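Local coordinates for Galactose/lactose metabolism regulatory protein GAL80 (Saccharomyces cerevisiae, PDB 3BTV) that represses the galactose and lactose metabolic genes by binding the activator GAL4 and blocking its transcriptional activation when no inducing sugar is present, at the interface of chains A and B. Numbering follows the deposited sequence. Chains: chain A/B, Galactose/lactose metabolism regulatory protein GAL80.

The interface of chains A and B. Residues chain A 266, 279-281; chain B 180, 269, 277-279.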
loop_
_atom_site.group_PDB
_atom_site.type_symbol
_atom_site.label_atom_id
_atom_site.label_comp_id
_atom_site.label_asym_id
_atom_site.label_seq_id
_atom_site.Cartn_x
_atom_site.Cartn_y
_atom_site.Cartn_z
ATOM N N LEU A 266 2.000 -8.140 0.804
ATOM C CA LEU A 266 2.347 -6.790 0.379
ATOM C C LEU A 266 2.775 -6.883 -1.069
ATOM O O LEU A 266 3.622 -7.713 -1.414
ATOM C CB LEU A 266 3.512 -6.240 1.196
ATOM C CG LEU A 266 3.316 -6.004 2.700
ATOM C CD1 LEU A 266 4.634 -5.528 3.279
ATOM C CD2 LEU A 266 2.197 -4.968 2.999
ATOM N N SER A 279 0.030 0.102 -5.577
ATOM C CA SER A 279 0.376 -0.345 -4.231
ATOM C C SER A 279 -0.759 -1.196 -3.646
ATOM O O SER A 279 -1.912 -0.786 -3.653
ATOM C CB SER A 279 0.609 0.874 -3.328
ATOM O OG SER A 279 0.856 0.452 -2.000
ATOM N N CYS A 280 -0.411 -2.340 -3.080
ATOM C CA CYS A 280 -1.428 -3.279 -2.646
ATOM C C CYS A 280 -1.115 -4.005 -1.335
ATOM O O CYS A 280 0.004 -4.476 -1.115
ATOM C CB CYS A 280 -1.681 -4.286 -3.757
ATOM S SG CYS A 280 -2.729 -5.620 -3.260
ATOM N N SER A 281 -2.122 -4.100 -0.468
ATOM C CA SER A 281 -1.964 -4.766 0.823
ATOM C C SER A 281 -3.182 -5.660 1.067
ATOM O O SER A 281 -4.317 -5.184 1.098
ATOM C CB SER A 281 -1.861 -3.723 1.943
ATOM O OG SER A 281 -1.665 -4.335 3.205
ATOM N N GLU B 180 -0.824 0.490 7.162
ATOM C CA GLU B 180 -0.797 1.165 5.852
ATOM C C GLU B 180 -0.627 2.657 5.999
ATOM O O GLU B 180 -1.212 3.301 6.880
ATOM C CB GLU B 180 -2.061 0.878 5.022
ATOM C CG GLU B 180 -2.244 -0.604 4.645
ATOM C CD GLU B 180 -2.888 -1.403 5.762
ATOM O OE1 GLU B 180 -3.803 -0.836 6.396
ATOM O OE2 GLU B 180 -2.489 -2.574 6.007
ATOM N N GLY B 269 7.617 -2.819 3.626
ATOM C CA GLY B 269 8.635 -3.388 4.477
ATOM C C GLY B 269 8.077 -4.040 5.708
ATOM O O GLY B 269 6.856 -4.086 5.909
ATOM N N PRO B 277 4.015 -6.308 8.589
ATOM C CA PRO B 277 3.909 -5.770 7.230
ATOM C C PRO B 277 3.515 -4.290 7.244
ATOM O O PRO B 277 2.538 -3.901 7.895
ATOM C CB PRO B 277 2.773 -6.589 6.607
ATOM C CG PRO B 277 2.512 -7.726 7.553
ATOM C CD PRO B 277 2.977 -7.312 8.892
ATOM N N VAL B 278 4.269 -3.474 6.520
ATOM C CA VAL B 278 3.980 -2.059 6.378
ATOM C C VAL B 278 3.915 -1.749 4.892
ATOM O O VAL B 278 4.846 -2.071 4.146
ATOM C CB VAL B 278 5.102 -1.202 6.992
ATOM C CG1 VAL B 278 4.837 0.292 6.766
ATOM C CG2 VAL B 278 5.261 -1.523 8.476
ATOM N N SER B 279 2.820 -1.140 4.457
ATOM C CA SER B 279 2.651 -0.778 3.052
ATOM C C SER B 279 2.447 0.726 2.923
ATOM O O SER B 279 1.590 1.311 3.602
ATOM C CB SER B 279 1.438 -1.516 2.465
ATOM O OG SER B 279 1.143 -1.058 1.151
HETATM O O HOH W 1 2.563 -2.657 -0.526
HETATM O O HOH W 2 -0.791 0.506 0.146
HETATM O O HOH W 3 -0.206 -3.545 5.195
#
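A:Leu266 and B:Ser279 meet through carbon, the CD2 methyl of the leucine lying 3.6 Å from the serine CB. The other leucine branch, CD1, reaches towards the backbone of chain B, 3.6 Å from the carbonyl O of B:Val278 and near that of B:Gly269. Against B:Pro277 the two side chains cross at about a right angle, the proline CB being the atom that touches. A chi1 of -65°, with CG anti to the carbonyl carbon, turns the leucine fork towards chain B. Shortening this side chain to an alanine would probably leave a gap beside B:Pro277 CB and B:Ser279 CB, where the methyls had packed.

The serine hydroxyls handle the polar half. A:Ser279 OG and B:Ser279 OG face each other at 3.5 Å, and water 2 bridges them with hydrogen bonds of 2.7 Å from each OG. B:Ser279 OG also binds water 1, which continues to the carbonyl O of A:Cys280. A:Ser281 turns its OG anti to the backbone N (chi1 -178°), towards the carboxylate of B:Glu180. The direct hydrogen bond from A:Ser281 OG to B:Glu180 OE2 is weak, at 3.4 Å, but water 3 links the two groups at 2.6 Å from each of these oxygens.

Strands 176-184, 264-271 and 276-283 belong to the beta-sheet region that follows the N-terminal Rossmann fold; the sheets of both copies meet mid-dimer, the paired Ser279 residues close to the two-fold axis, in an interface that may serve self-association of the repressor.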